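Local coordinates for Card1 endonuclease domain-containing protein (Vibrio cholerae, PDB 1XMX) that is of unknown function but carries a Card1-like endonuclease domain of the PDDEXK clan and may bind nucleic acid, at residues 181-186 with 218-223; 238-243 with 247-252; 323-328 with 337-342; 361-366 with 373-378. All coordinates share one frame; numbering follows the deposited sequence.

Contact 1 (181-186 with 218-223); sequences ALELGP and LNLLLS. With FMT (formic acid), chain I.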
loop_
_atom_site.group_PDB
_atom_site.type_symbol
_atom_site.label_atom_id
_atom_site.label_comp_id
_atom_site.label_asym_id
_atom_site.label_seq_id
_atom_site.Cartn_x
_atom_site.Cartn_y
_atom_site.Cartn_z
ATOM N N ALA A 181 24.611 -8.305 6.926
ATOM C CA ALA A 181 23.848 -9.308 6.158
ATOM C C ALA A 181 24.696 -10.306 5.348
ATOM O O ALA A 181 24.380 -11.504 5.285
ATOM C CB ALA A 181 22.813 -8.631 5.251
ATOM N N LEU A 182 25.731 -9.811 4.679
ATOM C CA LEU A 182 26.573 -10.688 3.885
ATOM C C LEU A 182 27.351 -11.616 4.809
ATOM O O LEU A 182 27.495 -12.791 4.500
ATOM C CB LEU A 182 27.504 -9.913 2.955
ATOM C CG LEU A 182 26.876 -9.167 1.777
ATOM C CD1 LEU A 182 27.976 -8.780 0.855
ATOM C CD2 LEU A 182 25.855 -10.070 1.076
ATOM N N GLU A 183 27.814 -11.099 5.956
ATOM C CA GLU A 183 28.558 -11.930 6.954
ATOM C C GLU A 183 27.708 -13.087 7.485
ATOM O O GLU A 183 28.195 -14.169 7.732
ATOM C CB GLU A 183 29.002 -11.055 8.135
ATOM C CG GLU A 183 29.630 -11.833 9.321
ATOM C CD GLU A 183 29.737 -11.000 10.632
ATOM O OE1 GLU A 183 29.188 -9.878 10.776
ATOM O OE2 GLU A 183 30.397 -11.510 11.552
ATOM N N LEU A 184 26.411 -12.844 7.620
ATOM C CA LEU A 184 25.516 -13.775 8.276
ATOM C C LEU A 184 24.762 -14.656 7.311
ATOM O O LEU A 184 24.077 -15.579 7.728
ATOM C CB LEU A 184 24.532 -12.995 9.167
ATOM C CG LEU A 184 25.215 -12.328 10.380
ATOM C CD1 LEU A 184 24.192 -11.597 11.317
ATOM C CD2 LEU A 184 25.971 -13.300 11.165
ATOM N N GLY A 185 24.900 -14.375 6.022
ATOM C CA GLY A 185 24.218 -15.103 4.956
ATOM C C GLY A 185 23.946 -16.566 5.252
ATOM O O GLY A 185 22.850 -16.919 5.658
ATOM N N PRO A 186 24.960 -17.433 5.052
ATOM C CA PRO A 186 24.909 -18.892 5.264
ATOM C C PRO A 186 24.307 -19.332 6.598
ATOM O O PRO A 186 23.576 -20.309 6.661
ATOM C CB PRO A 186 26.385 -19.300 5.195
ATOM C CG PRO A 186 26.967 -18.271 4.251
ATOM C CD PRO A 186 26.288 -16.985 4.592
ATOM N N LEU A 218 26.275 -19.620 12.283
ATOM C CA LEU A 218 25.103 -20.107 13.006
ATOM C C LEU A 218 25.227 -19.802 14.496
ATOM O O LEU A 218 24.287 -19.368 15.147
ATOM C CB LEU A 218 24.993 -21.632 12.838
ATOM C CG LEU A 218 23.724 -22.231 13.456
ATOM C CD1 LEU A 218 22.440 -21.477 12.971
ATOM C CD2 LEU A 218 23.601 -23.724 13.222
ATOM N N ASN A 219 26.376 -20.121 15.045
ATOM C CA ASN A 219 26.639 -19.883 16.466
ATOM C C ASN A 219 26.585 -18.408 16.908
ATOM O O ASN A 219 26.129 -18.125 17.992
ATOM C CB ASN A 219 27.959 -20.513 16.834
ATOM C CG ASN A 219 27.798 -21.981 17.205
ATOM O OD1 ASN A 219 27.319 -22.306 18.289
ATOM N ND2 ASN A 219 28.180 -22.878 16.283
ATOM N N LEU A 220 27.064 -17.504 16.060
ATOM C CA LEU A 220 26.864 -16.083 16.230
ATOM C C LEU A 220 25.346 -15.779 16.382
ATOM O O LEU A 220 24.950 -15.062 17.295
ATOM C CB LEU A 220 27.426 -15.317 15.018
ATOM C CG LEU A 220 28.935 -15.319 14.732
ATOM C CD1 LEU A 220 29.356 -14.288 13.671
ATOM C CD2 LEU A 220 29.686 -15.087 16.033
ATOM N N LEU A 221 24.525 -16.362 15.501
ATOM C CA LEU A 221 23.068 -16.244 15.524
ATOM C C LEU A 221 22.426 -16.888 16.722
ATOM O O LEU A 221 21.552 -16.302 17.337
ATOM C CB LEU A 221 22.451 -16.800 14.232
ATOM C CG LEU A 221 22.967 -16.164 12.939
ATOM C CD1 LEU A 221 22.660 -16.971 11.682
ATOM C CD2 LEU A 221 22.408 -14.723 12.817
ATOM N N LEU A 222 22.821 -18.095 17.060
ATOM C CA LEU A 222 22.250 -18.745 18.245
ATOM C C LEU A 222 22.523 -17.892 19.493
ATOM O O LEU A 222 21.661 -17.692 20.348
ATOM C CB LEU A 222 22.855 -20.141 18.452
ATOM C CG LEU A 222 22.517 -21.049 17.262
ATOM C CD1 LEU A 222 23.000 -22.428 17.476
ATOM C CD2 LEU A 222 21.046 -21.058 16.993
ATOM N N SER A 223 23.721 -17.377 19.602
ATOM C CA SER A 223 24.002 -16.623 20.820
ATOM C C SER A 223 23.282 -15.247 20.817
ATOM O O SER A 223 23.068 -14.675 21.881
ATOM C CB SER A 223 25.498 -16.504 21.032
ATOM O OG SER A 223 25.955 -15.785 19.930
HETATM C C FMT I . 28.192 -21.419 8.956
HETATM O O1 FMT I . 27.067 -21.218 9.491
HETATM O O2 FMT I . 29.237 -20.711 9.020
#

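Contact 2 (238-243 with 247-252); sequences LTFINE and RFANGE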
loop_
_atom_site.group_PDB
_atom_site.type_symbol
_atom_site.label_atom_id
_atom_site.label_comp_id
_atom_site.label_asym_id
_atom_site.label_seq_id
_atom_site.Cartn_x
_atom_site.Cartn_y
_atom_site.Cartn_z
ATOM N N LEU A 238 18.345 -26.291 20.491
ATOM C CA LEU A 238 17.829 -24.931 20.360
ATOM C C LEU A 238 16.322 -24.899 20.660
ATOM O O LEU A 238 15.547 -25.633 20.044
ATOM C CB LEU A 238 18.118 -24.401 18.947
ATOM C CG LEU A 238 17.443 -23.077 18.538
ATOM C CD1 LEU A 238 18.072 -21.895 19.262
ATOM C CD2 LEU A 238 17.514 -22.882 17.006
ATOM N N THR A 239 15.901 -24.083 21.638
ATOM C CA THR A 239 14.478 -23.980 21.967
ATOM C C THR A 239 14.024 -22.516 21.809
ATOM O O THR A 239 14.558 -21.634 22.483
ATOM C CB THR A 239 14.202 -24.437 23.403
ATOM O OG1 THR A 239 14.888 -25.673 23.652
ATOM C CG2 THR A 239 12.657 -24.597 23.671
ATOM N N PHE A 240 13.061 -22.250 20.926
ATOM C CA PHE A 240 12.416 -20.923 20.934
ATOM C C PHE A 240 11.415 -20.753 22.102
ATOM O O PHE A 240 10.737 -21.724 22.518
ATOM C CB PHE A 240 11.775 -20.624 19.581
ATOM C CG PHE A 240 12.726 -20.802 18.417
ATOM C CD1 PHE A 240 13.598 -19.769 18.042
ATOM C CD2 PHE A 240 12.734 -21.987 17.691
ATOM C CE1 PHE A 240 14.469 -19.923 16.914
ATOM C CE2 PHE A 240 13.596 -22.175 16.609
ATOM C CZ PHE A 240 14.475 -21.146 16.217
ATOM N N ILE A 241 11.368 -19.541 22.664
ATOM C CA ILE A 241 10.433 -19.281 23.727
ATOM C C ILE A 241 8.989 -19.357 23.222
ATOM O O ILE A 241 8.079 -19.672 23.987
ATOM C CB ILE A 241 10.700 -17.932 24.409
ATOM C CG1 ILE A 241 10.612 -16.768 23.417
ATOM C CG2 ILE A 241 12.078 -17.962 25.080
ATOM C CD1 ILE A 241 10.379 -15.407 24.089
ATOM N N ASN A 242 8.776 -19.059 21.945
ATOM C CA ASN A 242 7.424 -19.101 21.393
ATOM C C ASN A 242 7.363 -19.089 19.858
ATOM O O ASN A 242 8.385 -19.007 19.197
ATOM C CB ASN A 242 6.515 -18.018 22.033
ATOM C CG ASN A 242 7.042 -16.591 21.822
ATOM O OD1 ASN A 242 7.593 -16.252 20.755
ATOM N ND2 ASN A 242 6.883 -15.754 22.840
ATOM N N GLU A 243 6.157 -19.168 19.304
ATOM C CA GLU A 243 5.955 -19.239 17.842
ATOM C C GLU A 243 6.455 -18.008 17.131
ATOM O O GLU A 243 6.991 -18.094 16.030
ATOM C CB GLU A 243 4.473 -19.385 17.501
ATOM C CG GLU A 243 3.865 -20.634 18.076
ATOM C CD GLU A 243 3.957 -21.794 17.096
ATOM O OE1 GLU A 243 5.010 -22.490 17.116
ATOM O OE2 GLU A 243 2.978 -21.985 16.307
ATOM N N ARG A 247 9.041 -17.977 14.208
ATOM C CA ARG A 247 8.768 -17.329 12.912
ATOM C C ARG A 247 9.823 -16.287 12.561
ATOM O O ARG A 247 10.151 -16.086 11.389
ATOM C CB ARG A 247 7.416 -16.589 12.931
ATOM C CG ARG A 247 6.234 -17.454 12.527
ATOM C CD ARG A 247 4.900 -16.661 12.590
ATOM N NE ARG A 247 4.122 -17.087 13.759
ATOM C CZ ARG A 247 3.638 -16.263 14.688
ATOM N NH1 ARG A 247 3.829 -14.956 14.570
ATOM N NH2 ARG A 247 2.937 -16.743 15.726
ATOM N N PHE A 248 10.317 -15.623 13.592
ATOM C CA PHE A 248 11.258 -14.537 13.464
ATOM C C PHE A 248 12.515 -15.111 12.890
ATOM O O PHE A 248 13.048 -14.548 11.926
ATOM C CB PHE A 248 11.535 -13.927 14.829
ATOM C CG PHE A 248 12.546 -12.802 14.818
ATOM C CD1 PHE A 248 12.165 -11.495 14.517
ATOM C CD2 PHE A 248 13.879 -13.038 15.176
ATOM C CE1 PHE A 248 13.104 -10.446 14.518
ATOM C CE2 PHE A 248 14.811 -11.998 15.184
ATOM C CZ PHE A 248 14.422 -10.701 14.858
ATOM N N ALA A 249 12.986 -16.226 13.485
ATOM C CA ALA A 249 14.224 -16.933 13.031
ATOM C C ALA A 249 13.993 -17.647 11.728
ATOM O O ALA A 249 14.928 -17.958 10.982
ATOM C CB ALA A 249 14.664 -17.977 14.085
ATOM N N ASN A 250 12.729 -17.930 11.440
ATOM C CA ASN A 250 12.429 -18.515 10.165
ATOM C C ASN A 250 12.632 -17.549 8.969
ATOM O O ASN A 250 12.843 -17.989 7.818
ATOM C CB ASN A 250 11.052 -19.157 10.184
ATOM C CG ASN A 250 11.009 -20.402 9.351
ATOM O OD1 ASN A 250 11.998 -20.748 8.711
ATOM N ND2 ASN A 250 9.866 -21.104 9.365
ATOM N N GLY A 251 12.651 -16.252 9.237
ATOM C CA GLY A 251 12.842 -15.261 8.175
ATOM C C GLY A 251 11.944 -14.041 8.283
ATOM O O GLY A 251 12.143 -13.053 7.581
ATOM N N GLU A 252 10.945 -14.100 9.160
ATOM C CA GLU A 252 10.071 -12.934 9.390
ATOM C C GLU A 252 10.776 -11.790 10.080
ATOM O O GLU A 252 10.189 -10.736 10.222
ATOM C CB GLU A 252 8.864 -13.318 10.222
ATOM C CG GLU A 252 8.097 -14.497 9.664
ATOM C CD GLU A 252 6.627 -14.362 9.978
ATOM O OE1 GLU A 252 6.295 -13.364 10.673
ATOM O OE2 GLU A 252 5.823 -15.244 9.541
HETATM O O HOH W 1 2.916 -19.385 14.672
#

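Contact 3 (323-328 with 337-342); sequences YKLESL and ARAMLV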
loop_
_atom_site.group_PDB
_atom_site.type_symbol
_atom_site.label_atom_id
_atom_site.label_comp_id
_atom_site.label_asym_id
_atom_site.label_seq_id
_atom_site.Cartn_x
_atom_site.Cartn_y
_atom_site.Cartn_z
ATOM N N TYR A 323 7.669 -9.686 -11.577
ATOM C CA TYR A 323 6.432 -9.595 -12.385
ATOM C C TYR A 323 5.191 -9.629 -11.533
ATOM O O TYR A 323 4.217 -8.890 -11.786
ATOM C CB TYR A 323 6.331 -10.759 -13.347
ATOM C CG TYR A 323 7.328 -10.701 -14.386
ATOM C CD1 TYR A 323 7.405 -9.610 -15.229
ATOM C CD2 TYR A 323 8.233 -11.728 -14.536
ATOM C CE1 TYR A 323 8.369 -9.541 -16.223
ATOM C CE2 TYR A 323 9.186 -11.665 -15.498
ATOM C CZ TYR A 323 9.247 -10.577 -16.342
ATOM O OH TYR A 323 10.223 -10.587 -17.336
ATOM N N LYS A 324 5.219 -10.520 -10.540
ATOM C CA LYS A 324 4.129 -10.617 -9.596
ATOM C C LYS A 324 4.005 -9.378 -8.722
ATOM O O LYS A 324 2.901 -8.917 -8.474
ATOM C CB LYS A 324 4.282 -11.842 -8.718
ATOM C CG LYS A 324 3.140 -12.017 -7.778
ATOM C CD LYS A 324 3.553 -13.027 -6.709
ATOM C CE LYS A 324 2.407 -13.728 -6.050
ATOM N NZ LYS A 324 1.793 -12.926 -4.936
ATOM N N LEU A 325 5.125 -8.869 -8.207
ATOM C CA LEU A 325 5.072 -7.637 -7.377
ATOM C C LEU A 325 4.472 -6.467 -8.156
ATOM O O LEU A 325 3.556 -5.834 -7.672
ATOM C CB LEU A 325 6.457 -7.255 -6.829
ATOM C CG LEU A 325 6.589 -6.050 -5.870
ATOM C CD1 LEU A 325 5.638 -6.129 -4.672
ATOM C CD2 LEU A 325 8.063 -5.888 -5.397
ATOM N N GLU A 326 4.978 -6.198 -9.351
ATOM C CA GLU A 326 4.431 -5.167 -10.214
ATOM C C GLU A 326 2.923 -5.331 -10.508
ATOM O O GLU A 326 2.158 -4.352 -10.657
ATOM C CB GLU A 326 5.148 -5.162 -11.551
ATOM C CG GLU A 326 4.806 -3.917 -12.306
ATOM C CD GLU A 326 4.652 -4.153 -13.782
ATOM O OE1 GLU A 326 4.265 -5.291 -14.154
ATOM O OE2 GLU A 326 4.936 -3.217 -14.583
ATOM N N SER A 327 2.511 -6.580 -10.630
ATOM C CA SER A 327 1.151 -6.879 -10.919
ATOM C C SER A 327 0.237 -6.607 -9.700
ATOM O O SER A 327 -0.910 -6.172 -9.845
ATOM C CB SER A 327 1.082 -8.319 -11.352
ATOM O OG SER A 327 -0.187 -8.812 -11.060
ATOM N N LEU A 328 0.706 -6.916 -8.509
ATOM C CA LEU A 328 -0.033 -6.574 -7.312
ATOM C C LEU A 328 -0.195 -5.039 -7.141
ATOM O O LEU A 328 -1.273 -4.521 -6.884
ATOM C CB LEU A 328 0.720 -7.103 -6.126
ATOM C CG LEU A 328 0.528 -8.586 -5.935
ATOM C CD1 LEU A 328 1.383 -8.891 -4.716
ATOM C CD2 LEU A 328 -0.916 -8.811 -5.640
ATOM N N ALA A 337 0.234 3.708 -7.455
ATOM C CA ALA A 337 0.842 2.810 -6.450
ATOM C C ALA A 337 2.337 2.521 -6.728
ATOM O O ALA A 337 2.832 2.566 -7.873
ATOM C CB ALA A 337 0.041 1.544 -6.237
ATOM N N ARG A 338 3.080 2.303 -5.657
ATOM C CA ARG A 338 4.530 2.059 -5.771
ATOM C C ARG A 338 4.918 0.799 -5.011
ATOM O O ARG A 338 4.306 0.461 -4.014
ATOM C CB ARG A 338 5.307 3.246 -5.241
ATOM C CG ARG A 338 5.433 4.260 -6.353
ATOM C CD ARG A 338 5.668 5.724 -6.002
ATOM N NE ARG A 338 6.335 6.008 -4.740
ATOM C CZ ARG A 338 7.645 6.212 -4.550
ATOM N NH1 ARG A 338 8.559 6.118 -5.527
ATOM N NH2 ARG A 338 8.020 6.483 -3.336
ATOM N N ALA A 339 5.942 0.114 -5.489
ATOM C CA ALA A 339 6.383 -1.099 -4.817
ATOM C C ALA A 339 7.906 -1.252 -4.772
ATOM O O ALA A 339 8.646 -0.869 -5.675
ATOM C CB ALA A 339 5.690 -2.382 -5.433
ATOM N N MET A 340 8.338 -1.879 -3.694
ATOM C CA MET A 340 9.737 -2.088 -3.425
ATOM C C MET A 340 9.997 -3.584 -3.087
ATOM O O MET A 340 9.173 -4.239 -2.445
ATOM C CB MET A 340 10.053 -1.262 -2.196
ATOM C CG MET A 340 11.372 -1.639 -1.595
ATOM S SD MET A 340 11.923 -0.576 -0.276
ATOM C CE MET A 340 12.513 0.890 -1.223
ATOM N N LEU A 341 11.144 -4.108 -3.493
ATOM C CA LEU A 341 11.572 -5.428 -2.961
ATOM C C LEU A 341 12.772 -5.222 -2.054
ATOM O O LEU A 341 13.774 -4.650 -2.472
ATOM C CB LEU A 341 11.883 -6.404 -4.101
ATOM C CG LEU A 341 12.561 -7.730 -3.786
ATOM C CD1 LEU A 341 11.683 -8.573 -2.866
ATOM C CD2 LEU A 341 12.850 -8.476 -5.121
ATOM N N VAL A 342 12.652 -5.649 -0.791
ATOM C CA VAL A 342 13.815 -5.648 0.104
ATOM C C VAL A 342 14.371 -7.089 0.140
ATOM O O VAL A 342 13.633 -8.019 0.456
ATOM C CB VAL A 342 13.453 -5.134 1.521
ATOM C CG1 VAL A 342 14.677 -5.264 2.468
ATOM C CG2 VAL A 342 12.896 -3.638 1.429
#

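Contact 4 (361-366 with 373-378); sequences ALIGPD and THLTQW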
loop_
_atom_site.group_PDB
_atom_site.type_symbol
_atom_site.label_atom_id
_atom_site.label_comp_id
_atom_site.label_asym_id
_atom_site.label_seq_id
_atom_site.Cartn_x
_atom_site.Cartn_y
_atom_site.Cartn_z
ATOM N N ALA A 361 11.325 -0.480 -6.896
ATOM C CA ALA A 361 12.518 -0.047 -6.170
ATOM C C ALA A 361 13.177 -1.300 -5.552
ATOM O O ALA A 361 12.500 -2.305 -5.291
ATOM C CB ALA A 361 12.089 0.974 -5.060
ATOM N N LEU A 362 14.471 -1.232 -5.277
ATOM C CA LEU A 362 15.163 -2.357 -4.628
ATOM C C LEU A 362 15.988 -1.888 -3.427
ATOM O O LEU A 362 16.644 -0.842 -3.482
ATOM C CB LEU A 362 16.131 -3.067 -5.612
ATOM C CG LEU A 362 15.534 -3.855 -6.766
ATOM C CD1 LEU A 362 16.623 -4.537 -7.545
ATOM C CD2 LEU A 362 14.520 -4.866 -6.302
ATOM N N ILE A 363 15.992 -2.696 -2.380
ATOM C CA ILE A 363 17.049 -2.583 -1.368
ATOM C C ILE A 363 17.717 -3.973 -1.159
ATOM O O ILE A 363 17.090 -4.920 -0.659
ATOM C CB ILE A 363 16.547 -2.015 -0.027
ATOM C CG1 ILE A 363 16.029 -0.567 -0.191
ATOM C CG2 ILE A 363 17.667 -1.995 1.005
ATOM C CD1 ILE A 363 15.406 -0.007 1.152
ATOM N N GLY A 364 18.965 -4.083 -1.559
ATOM C CA GLY A 364 19.674 -5.332 -1.338
ATOM C C GLY A 364 20.595 -5.296 -0.129
ATOM O O GLY A 364 20.622 -4.305 0.663
ATOM N N PRO A 365 21.360 -6.398 0.040
ATOM C CA PRO A 365 22.195 -6.591 1.230
ATOM C C PRO A 365 23.160 -5.444 1.473
ATOM O O PRO A 365 23.397 -5.075 2.602
ATOM C CB PRO A 365 22.956 -7.901 0.924
ATOM C CG PRO A 365 22.734 -8.172 -0.542
ATOM C CD PRO A 365 21.432 -7.542 -0.893
ATOM N N ASP A 366 23.725 -4.878 0.426
ATOM C CA ASP A 366 24.733 -3.849 0.597
ATOM C C ASP A 366 24.116 -2.613 1.274
ATOM O O ASP A 366 24.740 -1.955 2.147
ATOM C CB ASP A 366 25.351 -3.505 -0.760
ATOM C CG ASP A 366 26.205 -4.652 -1.329
ATOM O OD1 ASP A 366 26.689 -5.525 -0.546
ATOM O OD2 ASP A 366 26.386 -4.681 -2.572
ATOM N N THR A 373 17.456 5.125 5.864
ATOM C CA THR A 373 17.688 6.177 4.891
ATOM C C THR A 373 17.110 5.880 3.493
ATOM O O THR A 373 16.464 6.744 2.879
ATOM C CB THR A 373 19.182 6.487 4.814
ATOM O OG1 THR A 373 19.548 7.093 6.053
ATOM C CG2 THR A 373 19.510 7.414 3.706
ATOM N N HIS A 374 17.331 4.667 2.997
ATOM C CA HIS A 374 16.800 4.287 1.683
ATOM C C HIS A 374 15.283 4.235 1.705
ATOM O O HIS A 374 14.652 4.613 0.747
ATOM C CB HIS A 374 17.372 2.965 1.211
ATOM C CG HIS A 374 18.849 2.981 1.013
ATOM N ND1 HIS A 374 19.467 3.785 0.086
ATOM C CD2 HIS A 374 19.842 2.272 1.610
ATOM C CE1 HIS A 374 20.776 3.572 0.111
ATOM N NE2 HIS A 374 21.026 2.657 1.023
ATOM N N LEU A 375 14.690 3.803 2.802
ATOM C CA LEU A 375 13.257 3.816 2.923
ATOM C C LEU A 375 12.715 5.253 2.972
ATOM O O LEU A 375 11.674 5.557 2.392
ATOM C CB LEU A 375 12.838 3.023 4.157
ATOM C CG LEU A 375 12.770 1.463 4.125
ATOM C CD1 LEU A 375 12.211 0.901 5.387
ATOM C CD2 LEU A 375 11.890 1.009 2.940
ATOM N N THR A 376 13.415 6.128 3.687
ATOM C CA THR A 376 13.062 7.543 3.773
ATOM C C THR A 376 13.110 8.144 2.388
ATOM O O THR A 376 12.182 8.777 1.958
ATOM C CB THR A 376 14.023 8.324 4.754
ATOM O OG1 THR A 376 14.031 7.689 6.039
ATOM C CG2 THR A 376 13.518 9.787 4.975
ATOM N N GLN A 377 14.185 7.922 1.672
ATOM C CA GLN A 377 14.272 8.418 0.327
ATOM C C GLN A 377 13.091 7.974 -0.527
ATOM O O GLN A 377 12.514 8.808 -1.245
ATOM C CB GLN A 377 15.591 8.005 -0.298
ATOM C CG GLN A 377 16.766 8.637 0.470
ATOM C CD GLN A 377 18.136 8.134 0.021
ATOM O OE1 GLN A 377 18.276 7.039 -0.550
ATOM N NE2 GLN A 377 19.150 8.887 0.342
ATOM N N TRP A 378 12.694 6.700 -0.420
ATOM C CA TRP A 378 11.642 6.127 -1.277
ATOM C C TRP A 378 10.358 6.844 -0.931
ATOM O O TRP A 378 9.614 7.283 -1.848
ATOM C CB TRP A 378 11.449 4.636 -1.024
ATOM C CG TRP A 378 10.516 3.917 -1.973
ATOM C CD1 TRP A 378 10.517 3.973 -3.344
ATOM C CD2 TRP A 378 9.488 2.999 -1.599
ATOM N NE1 TRP A 378 9.474 3.180 -3.851
ATOM C CE2 TRP A 378 8.858 2.555 -2.787
ATOM C CE3 TRP A 378 9.016 2.519 -0.371
ATOM C CZ2 TRP A 378 7.820 1.641 -2.765
ATOM C CZ3 TRP A 378 7.969 1.643 -0.359
ATOM C CH2 TRP A 378 7.398 1.187 -1.559
#

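Contact 1 (181-186 with 218-223)
Leu-184 and Leu-221 both turn CG back beside the backbone N, with chi1 at -68° and -56°. This points their methyls at each other across the contact. Leu-184 CD1 lies 3.9 Å from Leu-221 CD2, and Leu-184 CD2 comes to 4.2 Å from the same Leu-221 CD2. The one Leu-221 methyl thus rests against both branches of Leu-184, and the two side chains meet at a slant. Trp-177 of helix 164-179 touches both leucines and completes this buried patch.

The second meeting is at the surface. Glu-183 is extended, with CG anti to the backbone N (chi1 173°). It crosses Leu-220 at about a right angle, and its OE2 stands 3.6 Å from Leu-220 CD1. The same Leu-220 CD1 lies 4.3 Å from Leu-184 CD2.

The two short helical segments run nearly perpendicular, their axes 9.6 Å apart at closest. Pro-186 has no N-H to give to the turn before it, and helix 181-201 is kinked there. The order of helices and strands from 181 to 240 is consistent with a winged helix, in which 181-201 and 216-227 would be the first and third helices. A formic acid, probably from the crystallisation liquor, sits at the start of helix 216-227. Leu-218 N gives its O1 a weak bond of 3.3 Å, and Glu-217 N also binds it.

No hydrogen bond joins the two segments. The join therefore rests on apolar packing, which does not fix direction as a hydrogen bond would; the Glu-183 carboxylate only lies beside a methyl at the exposed surface.

Contact 2 (238-243 with 247-252)
Arg-247 N donates to Glu-243 O at 2.7 Å, with an N-H...O angle of 165°. It is an i to i+4 bond in the first turn of helix 243-266. The guanidinium of Arg-247 folds back over this same oxygen, which lies 3.7 Å above its plane and toward the rim. The bend at chi3 (-106°) brings the group round, and Arg-247 NH2 comes to 3.5 Å from Glu-243 CB.

The charged ends of the pair do not touch. A water joins them instead. It accepts from Arg-247 NE at 2.8 Å, in the guanidinium plane, and donates to Glu-243 OE2 at 3.1 Å. Just before the helix, Asn-242 is the N-cap. Its OD1 takes the N-H of Ala-245.

The buried side is apolar. Phe-240 CE1 packs 3.4 Å from Ala-249 CB, and Leu-238 CG lies over one face of the ring, toward its rim. Cys-198 and Leu-191 of helix 181-201 lie beside Phe-240 and Ala-249 respectively.

Strand 237-240 pairs with 205-207 and 231-234. Together with helices 181-201, 210-213 and 216-227, this order is consistent with a winged helix, and the contact is where its last strand turns into the long helix 243-266.

Contact 3 (323-328 with 337-342)
Helix 323-328 runs nearly antiparallel to strand 338-342, with 153° between their directions and 8.4 Å between the axes at closest approach. One side chain, Leu-325, makes every contact from the helix. Its CG is anti to the backbone N (chi1 -176°), which sends both methyl branches down onto the strand.

The methyl of Ala-339 rests against the CG-CD1 bond of Leu-325, with Leu-325 CG and CD1 each 3.8 Å from Ala-339 CB. The other branch goes further along the strand. Leu-325 CD2 lies 3.6 Å from Met-340 O and 4.1 Å from Leu-341 CB.

Strand 338-343 is parallel to 303-310 in the sheet, and helix 321-333 makes the connection between them. This is a beta-alpha-beta crossover in the core of the PDDEXK-clan domain. Strand 303-310 holds Glu-308 and Lys-310, spaced as in the E-x-K signature of that clan. Leu-325 and Leu-341 both touch Glu-308, and Leu-341 also touches Lys-310.

The contact is wholly buried. Leu-360 packs on both Leu-325 and Ala-339. The side chain of Met-340 leaves from the other face of the strand, away from the helix.

Contact 4 (361-366 with 373-378)
Strand 361-363 and helix 371-380 are the last strand and the last helix of the PDDEXK-clan endonuclease domain. The helix folds back over the strand, and the two short segments run nearly antiparallel, at 169°. Their axes are 9.9 Å apart at closest.

Ile-363 is the main side chain from the strand. Its CG1 sits beside the backbone N (chi1 -63°), and the chain extends from there, so that CD1 is carried onto the helix. Ile-363 CD1 lies 3.6 Å from His-374 CB. It therefore packs on the aliphatic root of the histidine. The same Ile-363 CD1 is 4.1 Å from Leu-375 CD2, and those two side chains cross at about a right angle. Leu-375 also packs on Val-258, Thr-261 and Ile-265, and so links helix 243-266 to helix 371-380. Met-340 of the neighbouring strand touches Ile-363, Leu-375 and Trp-378.

One helical turn on from His-374, Trp-378 meets the start of the strand. Its indole has further partners: a cation-pi contact with Arg-338 and an edge-to-face contact with His-305. Across the contact it is the five-membered ring that touches. Ala-361 CB lies 3.8 Å from Trp-378 CD1 and 3.6 Å from Trp-378 NE1.

Overall arrangement
The four contacts follow one another along the chain, and none nests in or crosses another. Contact 1 closes a loop of 31 mostly helical residues in the part that resembles a winged helix. Contact 2 closes a short turn from its last strand into helix 243-266, and Leu-222 touches Leu-238 between the two. Contact 3 closes the loop from helix 321-333 to strand 338-343, and contact 4 the loop from strand 361-363 to helix 371-380 near the C terminus. These two cover opposite faces of adjacent strands, where Leu-341 probably hydrogen-bonds to Ala-361 and Ile-363. Contact 1 also meets contact 4, where Leu-182 packs on Pro-365 and joins the two parts.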